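Lmo0325 protein (Listeria monocytogenes EGD-e, PDB 4RYK) probably binds DNA through a helix-turn-helix domain and probably acts as a transcriptional regulator of the Rgg family. Local coordinates at the interface of chains A and B. Sequence-based numbering; all coordinates share one arbitrary frame. Chains: chain A/B, Lmo0325 protein.

Contact 1: the interface of chains A and B. Residues chain A 10, 53, 64, 68, 72; chain B 50, 54, 64, 68.
B:Leu50 and B:Glu54, one turn apart on helix 50-60, reach into chain A where the helix-turn-helix segments of two Rgg-family protomers meet. The CD2 methyl of B:Leu50 lies over the centre of one face of the A:Tyr10 ring, 3.8 Å from its centroid, and also sits above the A:Phe53 ring, nearer its rim, with CD2 of A:Phe53 at 3.6 Å. The same methyl thus touches the faces of two aromatic rings. B:Glu54 meets A:Tyr10 from the opposite direction: the phenol OH donates to OE1 at 2.5 Å, in the ring plane and on the anti lone pair, with ring and carboxylate turned 47° apart. The other oxygen, OE2, receives NH2 of A:Arg72 on its syn side at 2.7 Å, a salt bridge lying in the guanidinium plane but bent to 117° at the hydrogen. The two bonds thus hold both oxygens of the carboxylate, against which CE1 of A:Phe68 also packs. Nearer the two-fold axis, A:Leu64 and B:Leu64 point tip to tip, their CD2 methyls 3.9 Å apart. With CG anti to the backbone N (chi1 -174°), each leucine crosses the partner's Phe68 at about a right angle, and CD2 of A:Leu64 comes within 3.5 Å of CE2 of B:Phe68.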
loop_
_atom_site.group_PDB
_atom_site.type_symbol
_atom_site.label_atom_id
_atom_site.label_comp_id
_atom_site.label_asym_id
_atom_site.label_seq_id
_atom_site.Cartn_x
_atom_site.Cartn_y
_atom_site.Cartn_z
ATOM N N TYR A 10 -7.394 19.613 -12.444
ATOM C CA TYR A 10 -7.555 19.262 -11.027
ATOM C C TYR A 10 -8.847 19.889 -10.462
ATOM O O TYR A 10 -9.618 19.249 -9.763
ATOM C CB TYR A 10 -6.381 19.721 -10.162
ATOM C CG TYR A 10 -4.975 19.337 -10.657
ATOM C CD1 TYR A 10 -4.610 18.007 -10.910
ATOM C CD2 TYR A 10 -4.005 20.329 -10.841
ATOM C CE1 TYR A 10 -3.328 17.685 -11.352
ATOM C CE2 TYR A 10 -2.742 20.024 -11.313
ATOM C CZ TYR A 10 -2.397 18.706 -11.551
ATOM O OH TYR A 10 -1.105 18.477 -11.991
ATOM N N PHE A 53 -3.786 23.623 -2.493
ATOM C CA PHE A 53 -4.455 22.402 -2.910
ATOM C C PHE A 53 -4.608 21.409 -1.762
ATOM O O PHE A 53 -5.685 20.860 -1.599
ATOM C CB PHE A 53 -3.747 21.757 -4.091
ATOM C CG PHE A 53 -4.510 20.629 -4.720
ATOM C CD1 PHE A 53 -5.684 20.878 -5.444
ATOM C CD2 PHE A 53 -4.043 19.329 -4.652
ATOM C CE1 PHE A 53 -6.383 19.847 -6.052
ATOM C CE2 PHE A 53 -4.758 18.301 -5.236
ATOM C CZ PHE A 53 -5.928 18.558 -5.941
ATOM N N LEU A 64 -4.489 13.338 -0.816
ATOM C CA LEU A 64 -3.770 13.572 -2.065
ATOM C C LEU A 64 -3.608 12.325 -2.928
ATOM O O LEU A 64 -3.897 12.350 -4.105
ATOM C CB LEU A 64 -2.397 14.197 -1.725
ATOM C CG LEU A 64 -1.513 14.655 -2.891
ATOM C CD1 LEU A 64 -2.183 15.702 -3.749
ATOM C CD2 LEU A 64 -0.167 15.197 -2.380
ATOM N N PHE A 68 -5.252 11.528 -6.681
ATOM C CA PHE A 68 -4.572 11.222 -7.910
ATOM C C PHE A 68 -4.979 9.902 -8.503
ATOM O O PHE A 68 -4.982 9.744 -9.724
ATOM C CB PHE A 68 -3.019 11.331 -7.822
ATOM C CG PHE A 68 -2.553 12.703 -8.090
ATOM C CD1 PHE A 68 -2.341 13.130 -9.386
ATOM C CD2 PHE A 68 -2.466 13.619 -7.067
ATOM C CE1 PHE A 68 -1.963 14.440 -9.665
ATOM C CE2 PHE A 68 -2.124 14.939 -7.334
ATOM C CZ PHE A 68 -1.871 15.343 -8.636
ATOM N N ARG A 72 -6.279 10.060 -12.306
ATOM C CA ARG A 72 -5.787 9.258 -13.439
ATOM C C ARG A 72 -6.832 8.233 -13.896
ATOM O O ARG A 72 -6.478 7.176 -14.407
ATOM C CB ARG A 72 -4.516 8.536 -13.076
ATOM C CG ARG A 72 -3.532 9.465 -12.424
ATOM C CD ARG A 72 -2.107 9.146 -12.748
ATOM N NE ARG A 72 -1.195 10.163 -12.219
ATOM C CZ ARG A 72 -1.069 11.421 -12.681
ATOM N NH1 ARG A 72 -1.824 11.896 -13.683
ATOM N NH2 ARG A 72 -0.194 12.237 -12.103
ATOM N N LEU B 50 1.004 22.907 -8.595
ATOM C CA LEU B 50 0.990 21.463 -8.597
ATOM C C LEU B 50 1.372 20.842 -9.946
ATOM O O LEU B 50 2.090 19.831 -9.965
ATOM C CB LEU B 50 -0.368 20.929 -8.131
ATOM C CG LEU B 50 -0.607 19.431 -8.218
ATOM C CD1 LEU B 50 0.423 18.616 -7.453
ATOM C CD2 LEU B 50 -2.000 19.160 -7.655
ATOM N N GLU B 54 4.691 18.309 -10.352
ATOM C CA GLU B 54 4.702 16.935 -10.873
ATOM C C GLU B 54 5.823 16.758 -11.895
ATOM O O GLU B 54 6.467 15.709 -11.943
ATOM C CB GLU B 54 3.380 16.555 -11.547
ATOM C CG GLU B 54 2.135 16.536 -10.670
ATOM C CD GLU B 54 1.005 15.701 -11.324
ATOM O OE1 GLU B 54 0.013 16.269 -11.873
ATOM O OE2 GLU B 54 1.120 14.459 -11.338
ATOM N N LEU B 64 5.188 11.508 -6.274
ATOM C CA LEU B 64 4.501 12.403 -5.347
ATOM C C LEU B 64 4.287 11.809 -3.958
ATOM O O LEU B 64 4.595 12.435 -2.967
ATOM C CB LEU B 64 3.157 12.825 -5.986
ATOM C CG LEU B 64 2.316 13.874 -5.250
ATOM C CD1 LEU B 64 3.052 15.180 -5.063
ATOM C CD2 LEU B 64 0.992 14.135 -5.990
ATOM N N PHE B 68 5.942 13.027 -0.325
ATOM C CA PHE B 68 5.266 13.451 0.870
ATOM C C PHE B 68 5.613 12.622 2.076
ATOM O O PHE B 68 5.626 13.132 3.196
ATOM C CB PHE B 68 3.720 13.577 0.715
ATOM C CG PHE B 68 3.330 14.906 0.212
ATOM C CD1 PHE B 68 3.159 15.963 1.085
ATOM C CD2 PHE B 68 3.275 15.148 -1.141
ATOM C CE1 PHE B 68 2.854 17.241 0.625
ATOM C CE2 PHE B 68 3.007 16.427 -1.616
ATOM C CZ PHE B 68 2.794 17.469 -0.727
#

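Contact 2: the interface of chains A and B. Residues chain A 72, 79-80; chain B 54, 58.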
loop_
_atom_site.group_PDB
_atom_site.type_symbol
_atom_site.label_atom_id
_atom_site.label_comp_id
_atom_site.label_asym_id
_atom_site.label_seq_id
_atom_site.Cartn_x
_atom_site.Cartn_y
_atom_site.Cartn_z
ATOM N N ARG A 72 -6.279 10.060 -12.306
ATOM C CA ARG A 72 -5.787 9.258 -13.439
ATOM C C ARG A 72 -6.832 8.233 -13.896
ATOM O O ARG A 72 -6.478 7.176 -14.407
ATOM C CB ARG A 72 -4.516 8.536 -13.076
ATOM C CG ARG A 72 -3.532 9.465 -12.424
ATOM C CD ARG A 72 -2.107 9.146 -12.748
ATOM N NE ARG A 72 -1.195 10.163 -12.219
ATOM C CZ ARG A 72 -1.069 11.421 -12.681
ATOM N NH1 ARG A 72 -1.824 11.896 -13.683
ATOM N NH2 ARG A 72 -0.194 12.237 -12.103
ATOM N N ASP A 79 2.283 8.698 -11.626
ATOM C CA ASP A 79 2.440 9.449 -12.885
ATOM C C ASP A 79 3.364 8.717 -13.875
ATOM O O ASP A 79 2.989 8.382 -14.993
ATOM C CB ASP A 79 3.060 10.824 -12.505
ATOM C CG ASP A 79 2.935 11.902 -13.595
ATOM O OD1 ASP A 79 2.126 11.782 -14.575
ATOM O OD2 ASP A 79 3.675 12.908 -13.411
ATOM N N ASP A 80 4.576 8.459 -13.397
ATOM C CA ASP A 80 5.670 7.913 -14.193
ATOM C C ASP A 80 5.560 6.405 -14.077
ATOM O O ASP A 80 5.681 5.844 -13.019
ATOM C CB ASP A 80 6.977 8.485 -13.628
ATOM C CG ASP A 80 8.235 7.826 -14.182
ATOM O OD1 ASP A 80 8.180 6.876 -14.974
ATOM O OD2 ASP A 80 9.309 8.288 -13.778
ATOM N N GLU B 54 4.691 18.309 -10.352
ATOM C CA GLU B 54 4.702 16.935 -10.873
ATOM C C GLU B 54 5.823 16.758 -11.895
ATOM O O GLU B 54 6.467 15.709 -11.943
ATOM C CB GLU B 54 3.380 16.555 -11.547
ATOM C CG GLU B 54 2.135 16.536 -10.670
ATOM C CD GLU B 54 1.005 15.701 -11.324
ATOM O OE1 GLU B 54 0.013 16.269 -11.873
ATOM O OE2 GLU B 54 1.120 14.459 -11.338
ATOM N N LYS B 58 9.271 14.299 -11.525
ATOM C CA LYS B 58 9.685 13.342 -12.516
ATOM C C LYS B 58 11.163 13.482 -12.825
ATOM O O LYS B 58 11.861 12.504 -13.041
ATOM C CB LYS B 58 8.862 13.487 -13.809
ATOM C CG LYS B 58 8.321 12.172 -14.305
ATOM C CD LYS B 58 8.014 12.168 -15.815
ATOM C CE LYS B 58 6.795 13.018 -16.142
ATOM N NZ LYS B 58 5.642 12.598 -15.295
HETATM O O HOH W 1 5.678 13.348 -11.263
#
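A charged cluster joins the loop between helices 64-71 and 82-91 of chain A, through A:Asp79 and A:Asp80, to helix 50-60 of chain B. OD2 of A:Asp79 and the ammonium NZ of B:Lys58 form a salt bridge at 2.7 Å, close enough for a hydrogen bond as well. The two side chains cross at about a right angle: the lysine bends at chi3 (-71°) and chi4 (-53°), turning its tip toward the aspartate. The same OD2 takes part in a water bridge, since water 1 lies 3.0 Å from OD2 of A:Asp79 and 2.6 Å from the backbone O of B:Glu54. The carboxylate is thereby tied both to a side chain and to the main chain of one helix. Its other oxygen, OD1, stands above a face of the A:Arg72 guanidinium, toward the rim, in a longer salt bridge of 3.4 Å to NH2. That arginine, already paired with B:Glu54, probably eases the approach of the two carboxylates, whose OE2 of B:Glu54 and OD2 of A:Asp79 lie 3.6 Å apart. CB of A:Asp80 rests 4.0 Å from CG of B:Lys58. In the fold, this loop follows helix 64-71 and precedes helix 82-91, passing along the partner's helix 50-60.

Contact 3: the interface of chains A and B. Residues chain A 62, 66, 69-70, 74; chain B 160-161, 193.
A:Glu66, on helix 64-71, reaches B:Tyr193 and the start of helix 161-170 in the Rgg-type C-terminal region of chain B. From CB the chain runs out extended, with CG anti to the backbone N (chi1 -178°), carrying the carboxylate across to the partner. CG passes the tyrosine ring, 3.9 Å from CE1 of B:Tyr193, while CD packs 3.8 Å from CG of B:Leu161. At the tip, OE2 accepts two hydrogen bonds. The phenol OH of B:Tyr193 donates, at 2.5 Å, to the anti lone pair of OE2, with the ring turned 72° from the carboxylate, and the backbone N of B:Leu161 comes from the syn side, somewhat out of the carboxylate plane, at 2.9 Å and nearly straight at 167°. OE1 meets water 2 at 2.7 Å, which in turn lies 3.0 Å from OG1 of B:Thr160. These donors, with the N-terminal end of helix 161-170, would probably stabilise a negative charge on the carboxylate. CD1 of A:Ile70 lies 3.4 Å from OH of B:Tyr193, and the A:Phe69 ring meets CD1 of that tyrosine through its CE2, at 3.9 Å. The site lies where helix 64-71 of one chain faces the end of helix 176-193 and the beginning of helix 161-170 of the other.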
loop_
_atom_site.group_PDB
_atom_site.type_symbol
_atom_site.label_atom_id
_atom_site.label_comp_id
_atom_site.label_asym_id
_atom_site.label_seq_id
_atom_site.Cartn_x
_atom_site.Cartn_y
_atom_site.Cartn_z
ATOM N N VAL A 62 -10.464 14.106 0.987
ATOM C CA VAL A 62 -9.844 13.202 0.053
ATOM C C VAL A 62 -8.330 13.367 0.161
ATOM O O VAL A 62 -7.851 14.414 -0.161
ATOM C CB VAL A 62 -10.288 13.514 -1.385
ATOM C CG1 VAL A 62 -9.530 12.640 -2.349
ATOM C CG2 VAL A 62 -11.786 13.260 -1.552
ATOM N N GLU A 66 -5.309 9.565 -3.001
ATOM C CA GLU A 66 -6.624 9.055 -3.482
ATOM C C GLU A 66 -7.078 9.982 -4.579
ATOM O O GLU A 66 -7.618 9.548 -5.613
ATOM C CB GLU A 66 -7.656 9.014 -2.345
ATOM C CG GLU A 66 -8.996 8.454 -2.811
ATOM C CD GLU A 66 -10.104 8.511 -1.782
ATOM O OE1 GLU A 66 -9.892 8.899 -0.604
ATOM O OE2 GLU A 66 -11.209 8.113 -2.186
ATOM N N PHE A 69 -5.330 8.961 -7.649
ATOM C CA PHE A 69 -5.875 7.733 -8.145
ATOM C C PHE A 69 -7.137 7.999 -8.964
ATOM O O PHE A 69 -7.283 7.454 -10.020
ATOM C CB PHE A 69 -6.155 6.769 -6.997
ATOM C CG PHE A 69 -6.722 5.447 -7.455
ATOM C CD1 PHE A 69 -5.908 4.517 -8.101
ATOM C CD2 PHE A 69 -8.078 5.169 -7.305
ATOM C CE1 PHE A 69 -6.430 3.323 -8.552
ATOM C CE2 PHE A 69 -8.598 3.980 -7.761
ATOM C CZ PHE A 69 -7.777 3.060 -8.358
ATOM N N ILE A 70 -8.062 8.798 -8.433
ATOM C CA ILE A 70 -9.298 9.197 -9.135
ATOM C C ILE A 70 -8.956 9.970 -10.395
ATOM O O ILE A 70 -9.445 9.672 -11.466
ATOM C CB ILE A 70 -10.189 10.062 -8.243
ATOM C CG1 ILE A 70 -10.583 9.277 -7.012
ATOM C CG2 ILE A 70 -11.474 10.474 -9.024
ATOM C CD1 ILE A 70 -11.222 10.098 -5.898
ATOM N N PHE A 74 -8.805 6.197 -12.170
ATOM C CA PHE A 74 -8.805 4.970 -11.329
ATOM C C PHE A 74 -7.864 3.883 -11.795
ATOM O O PHE A 74 -8.226 2.704 -11.762
ATOM C CB PHE A 74 -10.226 4.380 -11.159
ATOM C CG PHE A 74 -11.225 5.337 -10.590
ATOM C CD1 PHE A 74 -11.966 6.181 -11.432
ATOM C CD2 PHE A 74 -11.473 5.383 -9.205
ATOM C CE1 PHE A 74 -12.900 7.055 -10.893
ATOM C CE2 PHE A 74 -12.428 6.230 -8.675
ATOM C CZ PHE A 74 -13.144 7.070 -9.521
ATOM N N THR B 160 -16.278 8.296 -2.014
ATOM C CA THR B 160 -14.846 8.147 -1.939
ATOM C C THR B 160 -14.546 7.329 -0.690
ATOM O O THR B 160 -15.464 6.838 -0.031
ATOM C CB THR B 160 -14.159 9.517 -1.871
ATOM O OG1 THR B 160 -14.472 10.128 -0.630
ATOM C CG2 THR B 160 -14.659 10.413 -3.017
ATOM N N LEU B 161 -13.268 7.122 -0.362
ATOM C CA LEU B 161 -12.973 6.240 0.763
ATOM C C LEU B 161 -13.431 6.800 2.098
ATOM O O LEU B 161 -13.678 6.044 3.035
ATOM C CB LEU B 161 -11.504 5.883 0.809
ATOM C CG LEU B 161 -11.068 5.113 -0.422
ATOM C CD1 LEU B 161 -9.582 4.806 -0.335
ATOM C CD2 LEU B 161 -11.823 3.821 -0.641
ATOM N N TYR B 193 -12.049 0.970 -6.755
ATOM C CA TYR B 193 -10.981 1.036 -5.788
ATOM C C TYR B 193 -10.288 -0.299 -5.501
ATOM O O TYR B 193 -9.309 -0.325 -4.776
ATOM C CB TYR B 193 -11.466 1.635 -4.466
ATOM C CG TYR B 193 -11.698 3.115 -4.454
ATOM C CD1 TYR B 193 -10.642 3.996 -4.460
ATOM C CD2 TYR B 193 -12.995 3.656 -4.395
ATOM C CE1 TYR B 193 -10.834 5.370 -4.433
ATOM C CE2 TYR B 193 -13.203 5.051 -4.364
ATOM C CZ TYR B 193 -12.122 5.892 -4.382
ATOM O OH TYR B 193 -12.250 7.262 -4.346
HETATM O O HOH W 2 -11.850 10.046 0.860
#

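Contact 1 and contact 2 have C-alpha centres about 9 Å apart and share A:Arg72 and B:Glu54, making one continuous patch that passes from an apolar centre to a charged margin. The C-alpha centre of contact 3 lies about 12 Å from that of contact 1 and about 16 Å from that of contact 2, yet helix 64-71 of chain A contributes to both contact 1 and contact 3. That helix therefore meets the partner's helix-turn-helix region and its Rgg-type C-terminal region at once. Two-fold symmetry repeats every contact with chains exchanged, an arrangement consistent with a dimer that could fix the relative placement of two DNA-binding domains.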